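Local structure of proteasome protein (Corynebacterium glutamicum ATCC 13032, 2P90) at residues E17-T22 against R97-P103; A36-H40 against S206-Y210; T144-T148 against V201-V205. The protein is of unknown function but belongs to the PAC2 family, which includes proteasome-assembly chaperones, so a related role is possible. One frame throughout, in Å; residues are numbered along the deposited sequence.

Contact 1 of 3, residues E17-T22 against R97-P103; sequences EVSGQT and RDNDNKP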
loop_
_atom_site.group_PDB
_atom_site.type_symbol
_atom_site.label_atom_id
_atom_site.label_comp_id
_atom_site.label_asym_id
_atom_site.label_seq_id
_atom_site.Cartn_x
_atom_site.Cartn_y
_atom_site.Cartn_z
ATOM N N GLU B 17 -2.614 -22.296 30.323
ATOM C CA GLU B 17 -3.860 -22.903 30.768
ATOM C C GLU B 17 -4.762 -21.742 31.149
ATOM O O GLU B 17 -4.540 -21.103 32.180
ATOM C CB GLU B 17 -3.623 -23.922 31.927
ATOM C CG GLU B 17 -4.855 -24.682 32.443
ATOM C CD GLU B 17 -5.476 -25.660 31.408
ATOM O OE1 GLU B 17 -4.874 -26.734 31.082
ATOM O OE2 GLU B 17 -6.593 -25.353 30.918
ATOM N N VAL B 18 -5.766 -21.497 30.297
ATOM C CA VAL B 18 -6.650 -20.312 30.330
ATOM C C VAL B 18 -7.894 -20.444 31.237
ATOM O O VAL B 18 -8.812 -19.618 31.145
ATOM C CB VAL B 18 -7.151 -19.941 28.897
ATOM C CG1 VAL B 18 -8.128 -18.768 28.934
ATOM C CG2 VAL B 18 -5.984 -19.628 27.977
ATOM N N SER B 19 -7.944 -21.456 32.100
ATOM C CA SER B 19 -9.091 -21.586 33.009
ATOM C C SER B 19 -8.994 -20.520 34.144
ATOM O O SER B 19 -7.886 -20.013 34.431
ATOM C CB SER B 19 -9.225 -23.025 33.547
ATOM O OG SER B 19 -8.259 -23.304 34.550
ATOM N N GLY B 20 -10.123 -20.172 34.782
ATOM C CA GLY B 20 -11.421 -20.810 34.542
ATOM C C GLY B 20 -11.926 -21.558 35.783
ATOM O O GLY B 20 -11.778 -22.788 35.909
ATOM N N GLN B 21 -12.497 -20.783 36.716
ATOM C CA GLN B 21 -13.328 -21.301 37.815
ATOM C C GLN B 21 -13.944 -20.187 38.685
ATOM O O GLN B 21 -14.140 -20.409 39.881
ATOM C CB GLN B 21 -12.550 -22.331 38.672
ATOM C CG GLN B 21 -11.698 -21.781 39.834
ATOM C CD GLN B 21 -10.655 -20.722 39.428
ATOM O OE1 GLN B 21 -9.846 -20.924 38.502
ATOM N NE2 GLN B 21 -10.656 -19.591 40.150
ATOM N N THR B 22 -14.324 -19.015 38.154
ATOM C CA THR B 22 -14.635 -18.650 36.741
ATOM C C THR B 22 -15.165 -19.735 35.788
ATOM O O THR B 22 -14.488 -20.102 34.810
ATOM C CB THR B 22 -13.563 -17.696 36.062
ATOM O OG1 THR B 22 -12.998 -16.798 37.036
ATOM C CG2 THR B 22 -14.223 -16.879 34.936
ATOM N N ARG B 97 -5.299 -11.473 32.863
ATOM C CA ARG B 97 -6.097 -11.597 34.085
ATOM C C ARG B 97 -6.337 -10.254 34.778
ATOM O O ARG B 97 -5.384 -9.494 35.028
ATOM C CB ARG B 97 -5.477 -12.652 35.024
ATOM C CG ARG B 97 -5.733 -14.066 34.503
ATOM C CD ARG B 97 -4.808 -15.087 35.103
ATOM N NE ARG B 97 -4.815 -16.354 34.359
ATOM C CZ ARG B 97 -5.755 -17.303 34.442
ATOM N NH1 ARG B 97 -5.627 -18.409 33.728
ATOM N NH2 ARG B 97 -6.822 -17.165 35.225
ATOM N N ASP B 98 -7.608 -9.957 35.049
ATOM C CA ASP B 98 -7.989 -8.718 35.753
ATOM C C ASP B 98 -7.534 -8.698 37.231
ATOM O O ASP B 98 -6.853 -9.627 37.697
ATOM C CB ASP B 98 -9.489 -8.431 35.624
ATOM C CG ASP B 98 -10.375 -9.385 36.457
ATOM O OD1 ASP B 98 -9.860 -10.201 37.286
ATOM O OD2 ASP B 98 -11.617 -9.304 36.272
ATOM N N ASN B 99 -7.908 -7.641 37.960
ATOM C CA ASN B 99 -7.476 -7.478 39.361
ATOM C C ASN B 99 -7.866 -8.672 40.285
ATOM O O ASN B 99 -7.202 -8.942 41.286
ATOM C CB ASN B 99 -7.999 -6.169 39.921
ATOM C CG ASN B 99 -7.234 -4.959 39.412
ATOM O OD1 ASN B 99 -6.036 -5.036 39.111
ATOM N ND2 ASN B 99 -7.925 -3.811 39.346
ATOM N N ASP B 100 -8.924 -9.390 39.916
ATOM C CA ASP B 100 -9.347 -10.610 40.624
ATOM C C ASP B 100 -8.819 -11.905 40.003
ATOM O O ASP B 100 -9.313 -12.990 40.313
ATOM C CB ASP B 100 -10.883 -10.659 40.680
ATOM C CG ASP B 100 -11.466 -9.474 41.439
ATOM O OD1 ASP B 100 -11.050 -9.252 42.608
ATOM O OD2 ASP B 100 -12.310 -8.752 40.860
ATOM N N ASN B 101 -7.839 -11.796 39.105
ATOM C CA ASN B 101 -7.281 -12.973 38.422
ATOM C C ASN B 101 -8.326 -13.697 37.528
ATOM O O ASN B 101 -8.168 -14.867 37.179
ATOM C CB ASN B 101 -6.635 -13.917 39.453
ATOM C CG ASN B 101 -5.685 -14.923 38.829
ATOM O OD1 ASN B 101 -4.604 -14.556 38.331
ATOM N ND2 ASN B 101 -6.072 -16.212 38.864
ATOM N N LYS B 102 -9.389 -12.983 37.156
ATOM C CA LYS B 102 -10.356 -13.497 36.193
ATOM C C LYS B 102 -9.821 -13.371 34.740
ATOM O O LYS B 102 -9.457 -12.253 34.302
ATOM C CB LYS B 102 -11.671 -12.740 36.324
ATOM C CG LYS B 102 -12.797 -13.319 35.480
ATOM C CD LYS B 102 -14.071 -12.499 35.584
ATOM C CE LYS B 102 -14.955 -12.808 34.378
ATOM N NZ LYS B 102 -16.403 -12.548 34.612
ATOM N N PRO B 103 -9.755 -14.507 33.999
ATOM C CA PRO B 103 -9.161 -14.481 32.654
ATOM C C PRO B 103 -10.044 -13.845 31.583
ATOM O O PRO B 103 -11.255 -14.021 31.577
ATOM C CB PRO B 103 -8.942 -15.974 32.327
ATOM C CG PRO B 103 -9.986 -16.714 33.164
ATOM C CD PRO B 103 -10.188 -15.869 34.395
#
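Arg97 reaches across to the loop 17-22 and takes hold of the carbonyl oxygen of Ser19. From CB the chain leaves with CG anti to the carbonyl carbon (chi1 -74°) and runs extended as far as NE, which carries the guanidinium out past Pro103. CB of Pro103 sits 3.8 Å above the plane of that group, toward its rim. At the tip, NH1 donates to Ser19 O at 2.9 Å and NH2 to the same oxygen at 3.1 Å, an end-on grip by two nitrogens on one acceptor. Ser19 O lies almost in the guanidinium plane, but both nitrogens come at it from one face of its carbonyl. NH2 also makes a weak bond back to Asn101 O at 3.3 Å, and this ties the group to its own turn. Beside it, Pro103 CG rests 3.7 Å from Val18 O. The side chains of Thr22 and Lys102 cross at about a right angle, with Thr22 OG1 3.8 Å from Lys102 CG. Val18 packs on Val95 and Phe130. The turn itself is braced from within, Lys102 N donating to Asp98 OD1 at 2.8 Å. A type I turn from Asp98 to Asn101, with Asn101 at positive phi and Asp98 N bonded to Lys102 O, is the 3:5 beta hairpin with a G1 bulge, here joining strands 92-97 and 103-108.

Contact 2 of 3, residues A36-H40 against S206-Y210; sequences ADAGH and SASPY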
loop_
_atom_site.group_PDB
_atom_site.type_symbol
_atom_site.label_atom_id
_atom_site.label_comp_id
_atom_site.label_asym_id
_atom_site.label_seq_id
_atom_site.Cartn_x
_atom_site.Cartn_y
_atom_site.Cartn_z
ATOM N N ALA B 36 -9.275 2.430 12.921
ATOM C CA ALA B 36 -10.022 3.492 13.606
ATOM C C ALA B 36 -9.271 3.902 14.874
ATOM O O ALA B 36 -9.509 3.370 15.980
ATOM C CB ALA B 36 -11.436 3.036 13.926
ATOM N N ASP B 37 -8.347 4.831 14.711
ATOM C CA ASP B 37 -7.388 5.129 15.785
ATOM C C ASP B 37 -7.440 6.562 16.358
ATOM O O ASP B 37 -6.418 7.046 16.881
ATOM C CB ASP B 37 -5.966 4.800 15.328
ATOM C CG ASP B 37 -5.813 3.331 14.906
ATOM O OD1 ASP B 37 -6.060 2.399 15.739
ATOM O OD2 ASP B 37 -5.450 3.125 13.723
ATOM N N ALA B 38 -8.608 7.208 16.251
ATOM C CA ALA B 38 -8.804 8.559 16.806
ATOM C C ALA B 38 -8.387 8.620 18.286
ATOM O O ALA B 38 -8.780 7.768 19.078
ATOM C CB ALA B 38 -10.239 9.013 16.634
ATOM N N GLY B 39 -7.544 9.589 18.624
ATOM C CA GLY B 39 -7.045 9.738 19.993
ATOM C C GLY B 39 -6.130 8.602 20.439
ATOM O O GLY B 39 -5.758 8.524 21.645
ATOM N N HIS B 40 -5.788 7.716 19.482
ATOM C CA HIS B 40 -4.878 6.582 19.711
ATOM C C HIS B 40 -5.488 5.601 20.686
ATOM O O HIS B 40 -4.766 4.882 21.380
ATOM C CB HIS B 40 -3.545 7.052 20.292
ATOM C CG HIS B 40 -2.845 8.044 19.441
ATOM N ND1 HIS B 40 -1.656 7.767 18.816
ATOM C CD2 HIS B 40 -3.169 9.311 19.091
ATOM C CE1 HIS B 40 -1.282 8.815 18.097
ATOM N NE2 HIS B 40 -2.183 9.765 18.250
ATOM N N SER B 206 -8.269 14.473 17.478
ATOM C CA SER B 206 -8.142 13.057 17.106
ATOM C C SER B 206 -6.727 12.565 16.765
ATOM O O SER B 206 -6.435 11.371 16.926
ATOM C CB SER B 206 -9.101 12.724 15.953
ATOM O OG SER B 206 -10.321 12.198 16.458
ATOM N N ALA B 207 -5.873 13.477 16.297
ATOM C CA ALA B 207 -4.484 13.164 15.935
ATOM C C ALA B 207 -3.533 12.981 17.106
ATOM O O ALA B 207 -2.465 12.453 16.925
ATOM C CB ALA B 207 -3.919 14.224 14.963
ATOM N N SER B 208 -3.912 13.444 18.292
ATOM C CA SER B 208 -3.082 13.313 19.506
ATOM C C SER B 208 -3.769 12.376 20.474
ATOM O O SER B 208 -4.983 12.205 20.385
ATOM C CB SER B 208 -2.907 14.675 20.200
ATOM O OG SER B 208 -2.399 15.640 19.296
ATOM N N PRO B 209 -3.008 11.745 21.383
ATOM C CA PRO B 209 -3.634 10.903 22.409
ATOM C C PRO B 209 -4.786 11.605 23.147
ATOM O O PRO B 209 -4.642 12.725 23.635
ATOM C CB PRO B 209 -2.465 10.590 23.348
ATOM C CG PRO B 209 -1.268 10.585 22.423
ATOM C CD PRO B 209 -1.534 11.722 21.483
ATOM N N TYR B 210 -5.936 10.957 23.182
ATOM C CA TYR B 210 -7.097 11.437 23.936
ATOM C C TYR B 210 -7.520 10.349 24.949
ATOM O O TYR B 210 -8.420 9.555 24.691
ATOM C CB TYR B 210 -8.238 11.850 22.985
ATOM C CG TYR B 210 -9.299 12.676 23.650
ATOM C CD1 TYR B 210 -9.065 14.008 23.999
ATOM C CD2 TYR B 210 -10.540 12.127 23.943
ATOM C CE1 TYR B 210 -10.064 14.768 24.620
ATOM C CE2 TYR B 210 -11.516 12.844 24.555
ATOM C CZ TYR B 210 -11.283 14.165 24.902
ATOM O OH TYR B 210 -12.287 14.869 25.500
HETATM O O HOH W 1 -5.042 8.962 15.206
#
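Gly39 is bonded through both its N and its O to the segment 206-210: its N donates to Ser206 O at 2.7 Å, and its O accepts from Tyr210 N at 2.9 Å. Both segments are beta-alpha loops of the alpha/beta core, following the parallel strands 27-33 and 194-202 and leading into helices 41-52 and 211-225. Strand 134-143 lies between those two strands, and the loops meet over its C-terminal part, at Ala140 and Pro142. Two CA-H...O contacts reinforce the pair, from Gly39 CA to Ser208 O and from Pro209 CA to Gly39 O. The backbones come very close, the CA atoms of Gly39 and Tyr210 lying 4.3 Å apart, with Gly39 at positive phi.

His40 adds the third bond. His40 CG stands beside its own backbone N (chi1 -58°), which lays the imidazole along Ser208 and Pro209, and NE2 donates to Ala207 O at 3.0 Å. The bond is nearly straight and lies in the ring plane, yet it meets the oxygen from above the carbonyl plane. Pro209 covers one face of the ring off-centre, its CD 4.1 Å from the centroid in a CH-pi contact.

Further out, His40 N bonds to Asp37 O, folding the first loop just before helix 41-52, where His40 is the N-cap. The carboxylate of Asp37 turns back to Gly34 N through OD2, and Ala38 bonds to Ala140 through the backbone. The Tyr210 side chain leads away from the loop 36-40 and packs against Val201 and against Val241 and Leu245 of helix 232-250. One water bridges the loops, donating to Asp37 O at 2.9 Å and, at a longer 3.3 Å, to Ser206 O.

Contact 3 of 3, residues T144-T148 against V201-V205; sequences TVPHT and VPHYV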
loop_
_atom_site.group_PDB
_atom_site.type_symbol
_atom_site.label_atom_id
_atom_site.label_comp_id
_atom_site.label_asym_id
_atom_site.label_seq_id
_atom_site.Cartn_x
_atom_site.Cartn_y
_atom_site.Cartn_z
ATOM N N THR B 144 -18.008 14.848 15.674
ATOM C CA THR B 144 -18.374 16.235 15.948
ATOM C C THR B 144 -18.991 16.258 17.344
ATOM O O THR B 144 -20.212 16.334 17.505
ATOM C CB THR B 144 -19.357 16.790 14.883
ATOM O OG1 THR B 144 -20.436 15.875 14.730
ATOM C CG2 THR B 144 -18.669 16.962 13.536
ATOM N N VAL B 145 -18.106 16.128 18.331
ATOM C CA VAL B 145 -18.425 16.123 19.744
ATOM C C VAL B 145 -17.341 16.972 20.383
ATOM O O VAL B 145 -16.220 17.061 19.836
ATOM C CB VAL B 145 -18.437 14.682 20.371
ATOM C CG1 VAL B 145 -19.554 13.817 19.767
ATOM C CG2 VAL B 145 -17.062 13.978 20.285
ATOM N N PRO B 146 -17.662 17.634 21.516
ATOM C CA PRO B 146 -16.674 18.491 22.199
ATOM C C PRO B 146 -15.842 17.792 23.275
ATOM O O PRO B 146 -16.313 16.833 23.884
ATOM C CB PRO B 146 -17.554 19.566 22.851
ATOM C CG PRO B 146 -18.905 18.892 23.070
ATOM C CD PRO B 146 -18.987 17.677 22.169
ATOM N N HIS B 147 -14.637 18.301 23.544
ATOM C CA HIS B 147 -13.851 17.803 24.679
ATOM C C HIS B 147 -14.487 18.113 26.027
ATOM O O HIS B 147 -14.067 17.564 27.066
ATOM C CB HIS B 147 -12.386 18.324 24.645
ATOM C CG HIS B 147 -12.238 19.767 25.014
ATOM N ND1 HIS B 147 -12.356 20.785 24.092
ATOM C CD2 HIS B 147 -11.955 20.364 26.200
ATOM C CE1 HIS B 147 -12.168 21.947 24.695
ATOM N NE2 HIS B 147 -11.925 21.718 25.975
ATOM N N THR B 148 -15.490 18.996 26.011
ATOM C CA THR B 148 -16.139 19.506 27.233
ATOM C C THR B 148 -17.354 18.680 27.670
ATOM O O THR B 148 -18.074 19.067 28.581
ATOM C CB THR B 148 -16.563 20.986 27.059
ATOM O OG1 THR B 148 -17.279 21.118 25.828
ATOM C CG2 THR B 148 -15.320 21.952 27.029
ATOM N N VAL B 201 -14.520 10.578 19.470
ATOM C CA VAL B 201 -13.442 11.430 19.910
ATOM C C VAL B 201 -13.605 12.762 19.184
ATOM O O VAL B 201 -13.876 12.746 17.989
ATOM C CB VAL B 201 -12.073 10.764 19.567
ATOM C CG1 VAL B 201 -10.878 11.664 19.950
ATOM C CG2 VAL B 201 -11.974 9.337 20.191
ATOM N N PRO B 202 -13.479 13.915 19.904
ATOM C CA PRO B 202 -13.566 15.214 19.229
ATOM C C PRO B 202 -12.646 15.193 18.024
ATOM O O PRO B 202 -11.495 14.829 18.163
ATOM C CB PRO B 202 -13.056 16.200 20.290
ATOM C CG PRO B 202 -13.347 15.547 21.563
ATOM C CD PRO B 202 -13.274 14.080 21.360
ATOM N N HIS B 203 -13.158 15.543 16.850
ATOM C CA HIS B 203 -12.374 15.420 15.630
ATOM C C HIS B 203 -11.118 16.268 15.696
ATOM O O HIS B 203 -10.080 15.876 15.153
ATOM C CB HIS B 203 -13.203 15.780 14.378
ATOM C CG HIS B 203 -13.601 17.217 14.321
ATOM N ND1 HIS B 203 -14.573 17.753 15.139
ATOM C CD2 HIS B 203 -13.130 18.244 13.573
ATOM C CE1 HIS B 203 -14.690 19.050 14.892
ATOM N NE2 HIS B 203 -13.824 19.372 13.947
ATOM N N TYR B 204 -11.193 17.419 16.371
ATOM C CA TYR B 204 -10.101 18.406 16.299
ATOM C C TYR B 204 -8.949 18.031 17.220
ATOM O O TYR B 204 -7.907 18.697 17.242
ATOM C CB TYR B 204 -10.621 19.815 16.618
ATOM C CG TYR B 204 -11.372 19.907 17.929
ATOM C CD1 TYR B 204 -12.737 19.583 17.997
ATOM C CD2 TYR B 204 -10.735 20.317 19.101
ATOM C CE1 TYR B 204 -13.440 19.661 19.182
ATOM C CE2 TYR B 204 -11.444 20.389 20.315
ATOM C CZ TYR B 204 -12.799 20.068 20.338
ATOM O OH TYR B 204 -13.527 20.121 21.509
ATOM N N VAL B 205 -9.154 16.956 17.989
ATOM C CA VAL B 205 -8.167 16.440 18.928
ATOM C C VAL B 205 -7.742 14.985 18.590
ATOM O O VAL B 205 -6.944 14.356 19.307
ATOM C CB VAL B 205 -8.732 16.570 20.376
ATOM C CG1 VAL B 205 -9.435 15.271 20.834
ATOM C CG2 VAL B 205 -7.636 16.992 21.310
#
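The Tyr204 hydroxyl meets the His147 ring at its edge, the two side chains crossing at about a right angle. His147 ND1 lies in the plane of the Tyr204 ring, and Tyr204 OH lies near the plane of the imidazole. One face of the His147 ring carries Thr148 CG2, 3.5 Å above it and toward the rim, and the ring also meets that of His242. His203 in turn has Tyr204 CD1 over one face, 3.6 Å above the plane.

Two bonds grip the phenolic oxygen. His147 N donates to Tyr204 OH at 2.9 Å, and His147 ND1 pairs with Tyr204 OH at the same 2.9 Å. His147 CG stands between its backbone N and carbonyl carbon (chi1 74°), and chi2 of -87° turns ND1 toward the oxygen that the amide uses; the ND1 bond would hold the imidazole in that rotation.

Pro202 packs against the backbone of the first loop: its CG lies 3.6 Å from His147 N, and its CA makes a 3.3 Å CA-H...O contact with Val145 O. Val145 CG2 packs on Pro202 CD at 3.9 Å. From helix 253-276, Leu262 packs on Tyr204 and Tyr266 on Pro146. The arrangement belongs to the ends of two neighbouring parallel strands, 134-143 and 194-202, in an alpha/beta sheet, where the second passes straight into the 3-10 turn 203-205.

Overall arrangement
After edge strand 9-11 the chain passes 17-22, returns to the sheet as strand 27-33 and reaches 36-40, opening contact 2 before contact 1 closes at the hairpin turn 97-103; these two therefore cross. Contact 3 opens at 144-148 and closes at 201-205, directly before 206-210 completes contact 2, so it falls between the two segments of contact 2. Contact 1 fastens the N-terminal loop to the hairpin of strands 92-97 and 103-108, its centre about 31 Å from that of contact 2 and across the chain's centre. Contacts 2 and 3 are neighbours, about 10 Å between centres, and touch where Tyr210 OH approaches His147 CA at 3.4 Å; together they join the loops following strands 27-33, 134-143 and 194-202.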